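Local coordinates for protein GlcNAc Inducible Gene 2, GIG2 (Candida albicans, PDB 6AKZ) that binds an iron(III) ion and is probably an oxygenase of the DUF1479 (Gig2-like) family within the cupin clan, at residues P12-F17 / T309-G314; Y128-S133 / E413-N418; N163-L168 / Q447-S452; G216-W221 / L278-A283. All coordinates share one frame; numbering follows the deposited sequence.

Contact 1: residues P12-F17 / T309-G314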
loop_
_atom_site.group_PDB
_atom_site.type_symbol
_atom_site.label_atom_id
_atom_site.label_comp_id
_atom_site.label_asym_id
_atom_site.label_seq_id
_atom_site.Cartn_x
_atom_site.Cartn_y
_atom_site.Cartn_z
ATOM N N PRO A 12 24.278 8.771 6.975
ATOM C CA PRO A 12 22.921 9.291 7.149
ATOM C C PRO A 12 22.866 10.326 8.272
ATOM O O PRO A 12 23.587 10.169 9.254
ATOM C CB PRO A 12 22.075 8.024 7.519
ATOM C CG PRO A 12 22.981 6.836 7.375
ATOM C CD PRO A 12 24.393 7.375 7.431
ATOM N N PRO A 13 22.011 11.367 8.135
ATOM C CA PRO A 13 21.892 12.342 9.195
ATOM C C PRO A 13 21.350 11.759 10.486
ATOM O O PRO A 13 20.729 10.684 10.518
ATOM C CB PRO A 13 20.963 13.426 8.617
ATOM C CG PRO A 13 20.211 12.761 7.546
ATOM C CD PRO A 13 21.118 11.672 7.012
ATOM N N ASP A 14 21.648 12.458 11.570
ATOM C CA ASP A 14 21.065 12.151 12.847
ATOM C C ASP A 14 19.642 12.731 12.836
ATOM O O ASP A 14 19.392 13.782 12.215
ATOM C CB ASP A 14 21.891 12.777 13.991
ATOM C CG ASP A 14 23.101 11.937 14.414
ATOM O OD1 ASP A 14 23.283 10.770 13.987
ATOM O OD2 ASP A 14 23.871 12.434 15.260
ATOM N N LEU A 15 18.699 12.008 13.445
ATOM C CA LEU A 15 17.409 12.594 13.828
ATOM C C LEU A 15 17.607 13.155 15.243
ATOM O O LEU A 15 18.689 13.036 15.791
ATOM C CB LEU A 15 16.299 11.515 13.828
ATOM C CG LEU A 15 15.985 10.832 12.469
ATOM C CD1 LEU A 15 14.976 9.716 12.703
ATOM C CD2 LEU A 15 15.419 11.839 11.490
ATOM N N ASP A 16 16.563 13.685 15.867
ATOM C CA ASP A 16 16.621 13.948 17.335
ATOM C C ASP A 16 17.116 12.730 18.162
ATOM O O ASP A 16 16.854 11.581 17.757
ATOM C CB ASP A 16 15.253 14.400 17.826
ATOM C CG ASP A 16 15.267 14.768 19.294
ATOM O OD1 ASP A 16 15.134 13.857 20.161
ATOM O OD2 ASP A 16 15.441 15.979 19.560
ATOM N N PHE A 17 17.834 12.937 19.304
ATOM C CA PHE A 17 18.449 11.767 20.054
ATOM C C PHE A 17 17.430 10.870 20.784
ATOM O O PHE A 17 17.741 9.730 21.216
ATOM C CB PHE A 17 19.587 12.199 21.027
ATOM C CG PHE A 17 19.078 12.726 22.370
ATOM C CD1 PHE A 17 18.644 14.034 22.506
ATOM C CD2 PHE A 17 18.934 11.865 23.449
ATOM C CE1 PHE A 17 18.150 14.489 23.728
ATOM C CE2 PHE A 17 18.414 12.314 24.663
ATOM C CZ PHE A 17 18.044 13.629 24.806
ATOM N N THR A 309 23.376 5.515 17.865
ATOM C CA THR A 309 23.107 6.788 17.110
ATOM C C THR A 309 21.630 6.835 16.722
ATOM O O THR A 309 21.113 5.803 16.320
ATOM C CB THR A 309 23.876 6.894 15.775
ATOM O OG1 THR A 309 23.223 6.060 14.792
ATOM C CG2 THR A 309 25.362 6.477 15.936
ATOM N N PRO A 310 20.995 8.011 16.735
ATOM C CA PRO A 310 19.611 8.134 16.299
ATOM C C PRO A 310 19.504 8.202 14.756
ATOM O O PRO A 310 18.871 9.091 14.219
ATOM C CB PRO A 310 19.200 9.455 16.932
ATOM C CG PRO A 310 20.425 10.285 16.768
ATOM C CD PRO A 310 21.559 9.342 17.057
ATOM N N LYS A 311 20.132 7.277 14.056
ATOM C CA LYS A 311 20.106 7.279 12.576
ATOM C C LYS A 311 19.005 6.310 12.148
ATOM O O LYS A 311 19.034 5.140 12.509
ATOM C CB LYS A 311 21.461 6.863 11.987
ATOM C CG LYS A 311 22.512 7.984 12.206
ATOM C CD LYS A 311 23.809 7.658 11.540
ATOM C CE LYS A 311 24.907 8.586 12.019
ATOM N NZ LYS A 311 24.601 10.023 11.763
ATOM N N PHE A 312 18.055 6.845 11.405
ATOM C CA PHE A 312 16.989 6.090 10.733
ATOM C C PHE A 312 17.033 6.503 9.265
ATOM O O PHE A 312 16.379 7.470 8.834
ATOM C CB PHE A 312 15.657 6.357 11.422
ATOM C CG PHE A 312 15.499 5.577 12.664
ATOM C CD1 PHE A 312 16.025 6.051 13.891
ATOM C CD2 PHE A 312 14.937 4.322 12.631
ATOM C CE1 PHE A 312 15.943 5.269 15.034
ATOM C CE2 PHE A 312 14.844 3.545 13.794
ATOM C CZ PHE A 312 15.365 4.022 14.998
ATOM N N PRO A 313 17.947 5.879 8.521
ATOM C CA PRO A 313 18.212 6.372 7.183
ATOM C C PRO A 313 17.011 6.359 6.235
ATOM O O PRO A 313 16.172 5.436 6.308
ATOM C CB PRO A 313 19.307 5.449 6.681
ATOM C CG PRO A 313 19.793 4.649 7.840
ATOM C CD PRO A 313 18.728 4.682 8.877
ATOM N N GLY A 314 16.895 7.409 5.430
ATOM C CA GLY A 314 15.790 7.565 4.477
ATOM C C GLY A 314 14.483 8.079 5.073
ATOM O O GLY A 314 13.488 8.197 4.354
HETATM O O HOH W 1 18.523 9.089 9.851
#

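Contact 2: residues Y128-S133 / E413-N418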
loop_
_atom_site.group_PDB
_atom_site.type_symbol
_atom_site.label_atom_id
_atom_site.label_comp_id
_atom_site.label_asym_id
_atom_site.label_seq_id
_atom_site.Cartn_x
_atom_site.Cartn_y
_atom_site.Cartn_z
ATOM N N TYR A 128 -3.931 13.523 -12.265
ATOM C CA TYR A 128 -5.201 14.278 -12.383
ATOM C C TYR A 128 -6.059 14.036 -11.125
ATOM O O TYR A 128 -6.371 12.887 -10.797
ATOM C CB TYR A 128 -5.922 13.788 -13.617
ATOM C CG TYR A 128 -5.159 14.198 -14.840
ATOM C CD1 TYR A 128 -4.132 13.397 -15.358
ATOM C CD2 TYR A 128 -5.421 15.414 -15.450
ATOM C CE1 TYR A 128 -3.376 13.843 -16.441
ATOM C CE2 TYR A 128 -4.691 15.851 -16.557
ATOM C CZ TYR A 128 -3.677 15.052 -17.062
ATOM O OH TYR A 128 -2.952 15.469 -18.144
ATOM N N ASN A 129 -6.429 15.112 -10.426
ATOM C CA ASN A 129 -7.079 15.026 -9.119
ATOM C C ASN A 129 -8.581 14.902 -9.321
ATOM O O ASN A 129 -9.343 15.813 -8.966
ATOM C CB ASN A 129 -6.710 16.239 -8.249
ATOM C CG ASN A 129 -5.260 16.186 -7.779
ATOM O OD1 ASN A 129 -4.463 15.448 -8.313
ATOM N ND2 ASN A 129 -4.945 16.915 -6.751
ATOM N N VAL A 130 -8.972 13.824 -9.988
ATOM C CA VAL A 130 -10.325 13.439 -10.167
ATOM C C VAL A 130 -10.480 12.175 -9.290
ATOM O O VAL A 130 -9.703 11.191 -9.385
ATOM C CB VAL A 130 -10.709 13.240 -11.641
ATOM C CG1 VAL A 130 -9.906 12.139 -12.359
ATOM C CG2 VAL A 130 -12.169 12.881 -11.750
ATOM N N PHE A 131 -11.496 12.190 -8.445
ATOM C CA PHE A 131 -11.733 11.092 -7.493
ATOM C C PHE A 131 -13.027 10.305 -7.672
ATOM O O PHE A 131 -13.006 9.057 -7.483
ATOM C CB PHE A 131 -11.636 11.676 -6.095
ATOM C CG PHE A 131 -10.301 12.301 -5.811
ATOM C CD1 PHE A 131 -9.204 11.530 -5.481
ATOM C CD2 PHE A 131 -10.106 13.691 -5.991
ATOM C CE1 PHE A 131 -7.986 12.110 -5.187
ATOM C CE2 PHE A 131 -8.872 14.289 -5.736
ATOM C CZ PHE A 131 -7.796 13.488 -5.332
ATOM N N TRP A 132 -14.156 10.984 -8.010
ATOM C CA TRP A 132 -15.493 10.403 -7.964
ATOM C C TRP A 132 -16.218 10.298 -9.327
ATOM O O TRP A 132 -17.454 10.148 -9.392
ATOM C CB TRP A 132 -16.382 11.133 -6.888
ATOM C CG TRP A 132 -15.744 11.362 -5.521
ATOM C CD1 TRP A 132 -15.477 12.557 -4.912
ATOM C CD2 TRP A 132 -15.184 10.357 -4.656
ATOM N NE1 TRP A 132 -14.812 12.373 -3.703
ATOM C CE2 TRP A 132 -14.617 11.026 -3.530
ATOM C CE3 TRP A 132 -15.143 8.965 -4.704
ATOM C CZ2 TRP A 132 -14.027 10.350 -2.483
ATOM C CZ3 TRP A 132 -14.500 8.282 -3.629
ATOM C CH2 TRP A 132 -13.984 8.976 -2.546
ATOM N N SER A 133 -15.457 10.397 -10.419
ATOM C CA SER A 133 -16.071 10.366 -11.748
ATOM C C SER A 133 -16.799 9.070 -11.999
ATOM O O SER A 133 -16.509 8.028 -11.361
ATOM C CB SER A 133 -14.956 10.565 -12.824
ATOM O OG SER A 133 -14.098 9.442 -12.920
ATOM N N GLU A 413 -14.059 23.246 -7.020
ATOM C CA GLU A 413 -13.871 21.870 -7.555
ATOM C C GLU A 413 -15.192 21.125 -7.686
ATOM O O GLU A 413 -16.166 21.443 -7.024
ATOM C CB GLU A 413 -12.810 21.111 -6.777
ATOM C CG GLU A 413 -13.066 20.983 -5.279
ATOM C CD GLU A 413 -12.461 19.730 -4.642
ATOM O OE1 GLU A 413 -11.750 18.960 -5.329
ATOM O OE2 GLU A 413 -12.676 19.535 -3.408
ATOM N N PHE A 414 -15.234 20.199 -8.637
ATOM C CA PHE A 414 -16.363 19.380 -8.931
ATOM C C PHE A 414 -15.831 17.954 -9.256
ATOM O O PHE A 414 -15.007 17.820 -10.128
ATOM C CB PHE A 414 -17.068 19.928 -10.156
ATOM C CG PHE A 414 -18.180 19.090 -10.614
ATOM C CD1 PHE A 414 -19.406 19.136 -9.977
ATOM C CD2 PHE A 414 -18.019 18.216 -11.674
ATOM C CE1 PHE A 414 -20.439 18.322 -10.408
ATOM C CE2 PHE A 414 -19.056 17.380 -12.092
ATOM C CZ PHE A 414 -20.253 17.426 -11.449
ATOM N N GLN A 415 -16.329 16.899 -8.643
ATOM C CA GLN A 415 -15.685 15.578 -8.783
ATOM C C GLN A 415 -16.417 14.531 -9.548
ATOM O O GLN A 415 -15.969 13.343 -9.534
ATOM C CB GLN A 415 -15.301 15.086 -7.379
ATOM C CG GLN A 415 -14.148 15.895 -6.747
ATOM C CD GLN A 415 -12.820 15.631 -7.417
ATOM O OE1 GLN A 415 -12.678 14.641 -8.116
ATOM N NE2 GLN A 415 -11.840 16.489 -7.166
ATOM N N GLY A 416 -17.566 14.856 -10.154
ATOM C CA GLY A 416 -18.291 13.913 -10.955
ATOM C C GLY A 416 -19.121 12.888 -10.237
ATOM O O GLY A 416 -19.555 11.912 -10.841
ATOM N N ALA A 417 -19.345 13.077 -8.934
ATOM C CA ALA A 417 -20.058 12.109 -8.087
ATOM C C ALA A 417 -21.464 12.018 -8.496
ATOM O O ALA A 417 -22.104 13.037 -8.678
ATOM C CB ALA A 417 -20.029 12.572 -6.655
ATOM N N ASN A 418 -21.927 10.826 -8.734
ATOM C CA ASN A 418 -23.340 10.594 -8.969
ATOM C C ASN A 418 -23.756 9.344 -8.312
ATOM O O ASN A 418 -23.297 8.266 -8.684
ATOM C CB ASN A 418 -23.660 10.496 -10.465
ATOM C CG ASN A 418 -24.104 11.796 -11.031
ATOM O OD1 ASN A 418 -23.442 12.374 -11.874
ATOM N ND2 ASN A 418 -25.247 12.282 -10.552
HETATM O O HOH W 2 -19.696 8.640 -9.389
#

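Contact 3: residues N163-L168 / Q447-S452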
loop_
_atom_site.group_PDB
_atom_site.type_symbol
_atom_site.label_atom_id
_atom_site.label_comp_id
_atom_site.label_asym_id
_atom_site.label_seq_id
_atom_site.Cartn_x
_atom_site.Cartn_y
_atom_site.Cartn_z
ATOM N N ASN A 163 -11.432 -10.839 18.721
ATOM C CA ASN A 163 -11.262 -9.456 19.138
ATOM C C ASN A 163 -10.693 -8.467 18.145
ATOM O O ASN A 163 -10.909 -7.242 18.300
ATOM C CB ASN A 163 -10.404 -9.415 20.366
ATOM C CG ASN A 163 -11.048 -10.136 21.501
ATOM O OD1 ASN A 163 -12.209 -9.866 21.831
ATOM N ND2 ASN A 163 -10.376 -11.120 22.003
ATOM N N CYS A 164 -9.967 -8.949 17.137
ATOM C CA CYS A 164 -9.262 -7.999 16.272
ATOM C C CYS A 164 -10.286 -7.249 15.420
ATOM O O CYS A 164 -11.097 -7.874 14.650
ATOM C CB CYS A 164 -8.291 -8.740 15.369
ATOM S SG CYS A 164 -7.219 -7.681 14.412
ATOM N N LEU A 165 -10.243 -5.918 15.467
ATOM C CA LEU A 165 -11.278 -5.096 14.827
ATOM C C LEU A 165 -11.050 -4.883 13.317
ATOM O O LEU A 165 -10.840 -3.758 12.848
ATOM C CB LEU A 165 -11.469 -3.779 15.586
ATOM C CG LEU A 165 -12.019 -4.001 17.007
ATOM C CD1 LEU A 165 -12.055 -2.630 17.663
ATOM C CD2 LEU A 165 -13.419 -4.614 16.988
ATOM N N ILE A 166 -11.163 -5.976 12.562
ATOM C CA ILE A 166 -11.011 -5.947 11.116
ATOM C C ILE A 166 -11.978 -6.940 10.487
ATOM O O ILE A 166 -12.274 -8.011 11.076
ATOM C CB ILE A 166 -9.557 -6.143 10.702
ATOM C CG1 ILE A 166 -9.398 -6.054 9.183
ATOM C CG2 ILE A 166 -9.029 -7.478 11.170
ATOM C CD1 ILE A 166 -7.922 -5.936 8.775
ATOM N N ASP A 167 -12.480 -6.571 9.311
ATOM C CA ASP A 167 -13.308 -7.409 8.491
ATOM C C ASP A 167 -12.742 -7.453 7.083
ATOM O O ASP A 167 -12.954 -6.574 6.258
ATOM C CB ASP A 167 -14.760 -6.912 8.529
ATOM C CG ASP A 167 -15.660 -7.615 7.477
ATOM O OD1 ASP A 167 -15.336 -8.757 7.037
ATOM O OD2 ASP A 167 -16.724 -7.043 7.139
ATOM N N LEU A 168 -12.003 -8.518 6.818
ATOM C CA LEU A 168 -11.306 -8.634 5.545
ATOM C C LEU A 168 -12.258 -8.977 4.413
ATOM O O LEU A 168 -11.907 -8.824 3.245
ATOM C CB LEU A 168 -10.225 -9.708 5.684
ATOM C CG LEU A 168 -8.977 -9.220 6.406
ATOM C CD1 LEU A 168 -8.065 -10.411 6.717
ATOM C CD2 LEU A 168 -8.188 -8.217 5.622
ATOM N N GLN A 447 -15.074 -9.252 13.347
ATOM C CA GLN A 447 -15.806 -8.916 12.132
ATOM C C GLN A 447 -17.200 -8.275 12.413
ATOM O O GLN A 447 -17.583 -7.234 11.842
ATOM C CB GLN A 447 -15.898 -10.153 11.303
ATOM C CG GLN A 447 -16.468 -9.975 9.962
ATOM C CD GLN A 447 -16.564 -11.291 9.201
ATOM O OE1 GLN A 447 -16.821 -12.362 9.787
ATOM N NE2 GLN A 447 -16.413 -11.206 7.878
ATOM N N ALA A 448 -17.948 -8.919 13.302
ATOM C CA ALA A 448 -19.219 -8.332 13.778
ATOM C C ALA A 448 -19.014 -7.011 14.508
ATOM O O ALA A 448 -19.750 -6.021 14.282
ATOM C CB ALA A 448 -20.003 -9.279 14.666
ATOM N N LYS A 449 -17.998 -6.925 15.336
ATOM C CA LYS A 449 -17.787 -5.738 16.101
ATOM C C LYS A 449 -17.408 -4.550 15.225
ATOM O O LYS A 449 -17.918 -3.436 15.429
ATOM C CB LYS A 449 -16.743 -5.963 17.159
ATOM C CG LYS A 449 -17.178 -6.974 18.237
ATOM C CD LYS A 449 -15.948 -7.331 19.068
ATOM C CE LYS A 449 -16.323 -8.347 20.142
ATOM N NZ LYS A 449 -15.137 -9.024 20.676
ATOM N N ILE A 450 -16.500 -4.761 14.253
ATOM C CA ILE A 450 -16.105 -3.593 13.399
ATOM C C ILE A 450 -17.283 -3.083 12.575
ATOM O O ILE A 450 -17.431 -1.863 12.346
ATOM C CB ILE A 450 -14.814 -3.878 12.600
ATOM C CG1 ILE A 450 -14.231 -2.587 12.044
ATOM C CG2 ILE A 450 -15.123 -4.928 11.474
ATOM C CD1 ILE A 450 -13.891 -1.526 13.076
ATOM N N ARG A 451 -18.145 -3.984 12.131
ATOM C CA ARG A 451 -19.295 -3.584 11.414
ATOM C C ARG A 451 -20.197 -2.738 12.291
ATOM O O ARG A 451 -20.689 -1.721 11.851
ATOM C CB ARG A 451 -20.034 -4.764 10.818
ATOM C CG ARG A 451 -19.359 -5.395 9.656
ATOM C CD ARG A 451 -20.173 -6.506 9.041
ATOM N NE ARG A 451 -19.374 -7.214 8.035
ATOM C CZ ARG A 451 -19.822 -8.023 7.104
ATOM N NH1 ARG A 451 -21.120 -8.337 7.008
ATOM N NH2 ARG A 451 -18.928 -8.571 6.252
ATOM N N SER A 452 -20.402 -3.144 13.529
ATOM C CA SER A 452 -21.196 -2.350 14.439
ATOM C C SER A 452 -20.601 -0.972 14.690
ATOM O O SER A 452 -21.333 0.054 14.703
ATOM C CB SER A 452 -21.425 -3.091 15.758
ATOM O OG SER A 452 -22.131 -2.218 16.670
#

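Contact 4: residues G216-W221 / L278-A283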
loop_
_atom_site.group_PDB
_atom_site.type_symbol
_atom_site.label_atom_id
_atom_site.label_comp_id
_atom_site.label_asym_id
_atom_site.label_seq_id
_atom_site.Cartn_x
_atom_site.Cartn_y
_atom_site.Cartn_z
ATOM N N GLY A 216 15.599 -11.507 15.859
ATOM C CA GLY A 216 16.594 -12.274 15.192
ATOM C C GLY A 216 16.074 -13.440 14.423
ATOM O O GLY A 216 16.829 -14.303 14.066
ATOM N N ASP A 217 14.790 -13.410 14.069
ATOM C CA ASP A 217 14.111 -14.511 13.422
ATOM C C ASP A 217 13.298 -13.934 12.203
ATOM O O ASP A 217 12.169 -14.322 11.995
ATOM C CB ASP A 217 13.132 -15.116 14.465
ATOM C CG ASP A 217 12.455 -16.386 14.026
ATOM O OD1 ASP A 217 12.974 -17.144 13.167
ATOM O OD2 ASP A 217 11.338 -16.671 14.581
ATOM N N TRP A 218 13.934 -13.058 11.415
ATOM C CA TRP A 218 13.345 -12.577 10.157
ATOM C C TRP A 218 12.777 -13.660 9.295
ATOM O O TRP A 218 11.758 -13.457 8.610
ATOM C CB TRP A 218 14.302 -11.663 9.367
ATOM C CG TRP A 218 15.479 -12.314 8.794
ATOM C CD1 TRP A 218 16.781 -12.273 9.320
ATOM C CD2 TRP A 218 15.554 -13.092 7.607
ATOM N NE1 TRP A 218 17.621 -13.005 8.543
ATOM C CE2 TRP A 218 16.915 -13.505 7.464
ATOM C CE3 TRP A 218 14.626 -13.485 6.628
ATOM C CZ2 TRP A 218 17.344 -14.265 6.414
ATOM C CZ3 TRP A 218 15.074 -14.234 5.572
ATOM C CH2 TRP A 218 16.424 -14.605 5.440
ATOM N N GLU A 219 13.341 -14.869 9.332
ATOM C CA GLU A 219 12.898 -15.919 8.456
ATOM C C GLU A 219 11.469 -16.291 8.701
ATOM O O GLU A 219 10.799 -16.810 7.792
ATOM C CB GLU A 219 13.750 -17.195 8.625
ATOM C CG GLU A 219 15.141 -17.098 8.070
ATOM C CD GLU A 219 16.184 -16.577 9.084
ATOM O OE1 GLU A 219 15.836 -16.006 10.182
ATOM O OE2 GLU A 219 17.380 -16.731 8.714
ATOM N N ASN A 220 10.996 -16.063 9.910
ATOM C CA ASN A 220 9.625 -16.377 10.231
ATOM C C ASN A 220 8.646 -15.176 10.200
ATOM O O ASN A 220 7.498 -15.310 10.678
ATOM C CB ASN A 220 9.614 -17.083 11.556
ATOM C CG ASN A 220 10.129 -18.485 11.389
ATOM O OD1 ASN A 220 9.617 -19.277 10.587
ATOM N ND2 ASN A 220 11.150 -18.777 12.075
ATOM N N TRP A 221 9.104 -14.021 9.726
ATOM C CA TRP A 221 8.193 -12.860 9.556
ATOM C C TRP A 221 7.104 -13.176 8.510
ATOM O O TRP A 221 7.433 -13.634 7.418
ATOM C CB TRP A 221 8.950 -11.609 9.168
ATOM C CG TRP A 221 8.100 -10.404 9.152
ATOM C CD1 TRP A 221 7.412 -9.873 10.202
ATOM C CD2 TRP A 221 7.738 -9.630 7.998
ATOM N NE1 TRP A 221 6.653 -8.814 9.764
ATOM C CE2 TRP A 221 6.845 -8.646 8.416
ATOM C CE3 TRP A 221 8.067 -9.700 6.636
ATOM C CZ2 TRP A 221 6.332 -7.678 7.541
ATOM C CZ3 TRP A 221 7.499 -8.787 5.759
ATOM C CH2 TRP A 221 6.676 -7.763 6.223
ATOM N N LEU A 278 9.405 -9.787 -0.646
ATOM C CA LEU A 278 8.774 -9.024 0.421
ATOM C C LEU A 278 9.510 -9.191 1.759
ATOM O O LEU A 278 9.847 -8.207 2.425
ATOM C CB LEU A 278 7.270 -9.408 0.496
ATOM C CG LEU A 278 6.426 -8.768 1.550
ATOM C CD1 LEU A 278 6.462 -7.257 1.429
ATOM C CD2 LEU A 278 4.968 -9.278 1.323
ATOM N N LYS A 279 9.719 -10.445 2.167
ATOM C CA LYS A 279 10.353 -10.752 3.405
ATOM C C LYS A 279 11.776 -10.267 3.454
ATOM O O LYS A 279 12.155 -9.647 4.466
ATOM C CB LYS A 279 10.319 -12.248 3.715
ATOM C CG LYS A 279 10.760 -12.658 5.103
ATOM C CD LYS A 279 10.919 -14.183 5.158
ATOM C CE LYS A 279 9.600 -14.896 5.257
ATOM N NZ LYS A 279 9.810 -16.355 5.120
ATOM N N LEU A 280 12.591 -10.555 2.460
ATOM C CA LEU A 280 13.978 -10.080 2.501
ATOM C C LEU A 280 14.055 -8.575 2.524
ATOM O O LEU A 280 14.908 -7.977 3.224
ATOM C CB LEU A 280 14.785 -10.646 1.332
ATOM C CG LEU A 280 15.043 -12.114 1.337
ATOM C CD1 LEU A 280 15.862 -12.539 0.154
ATOM C CD2 LEU A 280 15.688 -12.580 2.608
ATOM N N SER A 281 13.200 -7.927 1.730
ATOM C CA SER A 281 13.123 -6.486 1.745
ATOM C C SER A 281 12.904 -5.867 3.148
ATOM O O SER A 281 13.618 -4.961 3.559
ATOM C CB SER A 281 12.098 -5.949 0.766
ATOM O OG SER A 281 12.498 -6.065 -0.608
ATOM N N MET A 282 11.876 -6.313 3.825
ATOM C CA MET A 282 11.560 -5.755 5.106
ATOM C C MET A 282 12.532 -6.164 6.235
ATOM O O MET A 282 12.737 -5.424 7.158
ATOM C CB MET A 282 10.098 -6.008 5.493
ATOM C CG MET A 282 9.079 -5.285 4.617
ATOM S SD MET A 282 9.384 -3.522 4.447
ATOM C CE MET A 282 9.329 -2.916 6.125
ATOM N N ALA A 283 13.131 -7.320 6.131
ATOM C CA ALA A 283 14.156 -7.725 7.109
ATOM C C ALA A 283 15.270 -6.709 6.955
ATOM O O ALA A 283 15.784 -6.213 7.920
ATOM C CB ALA A 283 14.611 -9.142 6.837
#

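Contact 1: residues P12-F17 / T309-G314
Lys311 reaches across to the chain at Pro12 and Asp14, and its side chain meets 12-17 along most of its length. Its CB stays at the fringe, 4.2 Å from Pro13 O; CG follows, 3.4 Å from Asp14 OD1 and close to Pro13 O as well. CD and CE then run beside Pro12 O. Extended as far as CE, the chain bends at chi4 (-59°), and NZ comes to lie between two acceptors. It donates to Pro12 O at 2.7 Å, nearly along the C=O axis, and forms a salt bridge with Asp14 OD1, met from above the carboxylate plane, with NZ to OD1 also 2.7 Å. The buried lysine thus has one neutral carbonyl and one carboxylate, that of the exposed Asp14, which would tend to favour its charged form. The backbones add a straight bond from Leu15 N to Pro310 O (3.0 Å, 169° at the hydrogen), the acceptor belonging to the centre of an inverse gamma turn. A water bridges Pro13 O and Phe312 N. The rings of Pro12 and Pro313 lie side by side, CB to CB 3.9 Å, while Leu15 CD1 rests 3.7 Å from Phe312 CB. The seam fastens the N-terminal lead-in to helix 18-26, whose Phe19 and Thr20 touch Pro310 and whose Ile22 and Lys23 touch Phe312, to the long loop between helix 278-287 and strand 322-323.

Contact 2: residues Y128-S133 / E413-N418
With Gln415 CG anti to the carbonyl carbon (chi1 -70°), a bend at chi2 (-71°) turns CD back and lays the amide against the backbone of residues 129-131. There the amide works from both ends. OE1 accepts from Phe131 N at 2.7 Å, and NE2 donates to Asn129 O at 3.2 Å, with the acceptor nearly in the amide plane. A second NE2 bond, to Glu413 OE1 at 3.1 Å, holds the group from its own segment; Glu413 in turn forms a salt bridge with Arg402. Gln415 CD lies in the plane of the Phe131 ring at its edge, and Gln415 CB sits 3.5 Å from Trp132 CD1, the indole and amide planes standing 81° apart. This is a loop-to-loop junction in which a side-chain amide pairs with main-chain groups: it joins the turn between edge strand 127-128 of the main sheet and helix 134-140, N-capped by Ser133, to the connection that follows helix 407-412. Beyond the amide, Gln415 O receives a weak bond from Trp132 N. Gly416, at positive phi, turns the side of its CA that bears no side chain toward Ser133 CA, which permits the close approach. Trp132 CB packs on Ala417 CB at 3.9 Å. Trp132 O takes a CA-H...O contact from Ala417 CA and a bond from a water, which accepts from Asn418 N. Trp132 NE1 hydrogen-bonds to Ile396 O.

Contact 3: residues N163-L168 / Q447-S452
Asp167 meets two side chains of helix 445-460 that cross it obliquely, and its carboxylate divides between them. The guanidinium of Arg451 comes side-on: NE and NH2 both donate to Asp167 OD2, each at 2.8 Å, from the same face of the carboxylate and with OD2 close to the guanidinium plane. The two planes are turned 42° apart. The amide of Gln447 stands more steeply, 71° from the carboxylate, and its NE2 gives Asp167 OD1 a bond of 2.8 Å from above the carboxylate plane. Asp167 CG is anti to the backbone N (chi1 170°), which carries the group over to the helix. Thr170 OG1 also bonds OD2; the guanidinium and these donors would tend to favour the charged form of the buried acid. Gln447 NE2 reaches Asp169 OD2 as well. This is a strand-on-helix contact: the short strand 166-167, whose backbone also pairs with Leu377, lies against one side of the penultimate helix, 445-460, facing Gln447 and, one turn on, Ile450 and Arg451. Ile450 packs beside the acid, its CG2 3.6 Å from Asp167 CB and its CG1 3.7 Å from Leu165 O. Leu165, centre of an inverse gamma turn, crosses Lys449 at about a right angle, with Leu165 CD2 3.6 Å from Lys449 CB. The extended Lys449 chain runs on to Glu162 O, which accepts from NZ.

Contact 4: residues G216-W221 / L278-A283
Trp218, the first residue of the 216-221 segment to touch helix 278-287, follows a Schellman motif at Gly216 that ends helix 211-214. Its CB points toward the helix and rests 3.6 Å from Ala283 CB; chi1 of 69° then sets CG between the backbone N and the carbonyl carbon, 3.8 Å from the same Ala283 CB. The far side of the benzo ring reaches Leu280, with Trp218 CZ3 3.4 Å from Leu280 CD2. The indole NE1 bonds Ser38 O in helix 32-56. At Glu219 the carboxylate carbon covers the centre of one Trp218 face, while the acid itself forms a salt bridge with Arg41. The backbone O of Glu219 takes the one hydrogen bond between the segments, from Lys279 NZ at 2.9 Å. Lys279 bends at chi3 (-77°), with CD passing at the edge of the Trp218 ring and Lys279 CE 3.3 Å from Trp221 O. Asn220 closes the turn on Asp217, backbone N to O and ND2 to carboxylate OD1. Trp221 ends the walk: its CH2 lies 3.8 Å from Met282 CG, while NE1 bonds Val209 O. Met282 and Leu278 lie about 11 Å and 10 Å, side chain to side chain, from the iron ligands Asp194 and His355. The chemistry implies burial by shape, two indoles fitted to a helix face, with the ammonium of the partly exposed Lys279 paired to a neutral carbonyl.

How the contacts relate
The four contacts show how the same chain uses different chemistry in different places. Contacts 2 and 4 are buried; contacts 1 and 3 are only partly so. Contacts 1 and 2 join loop to loop and bind backbone groups, a lysine donating in the first, an amide both donating and accepting in the second. Contact 3 sets a strand on a helix with a carboxylate as its centre, and contact 4 packs tryptophans on a helix. Contact 4 comes nearest the iron, and the other three lie away from it. Contact 4 uses helix 278-287 and contact 1 the loop that follows it, whereas contacts 2 and 4 fall on opposite sides of the chain's centre.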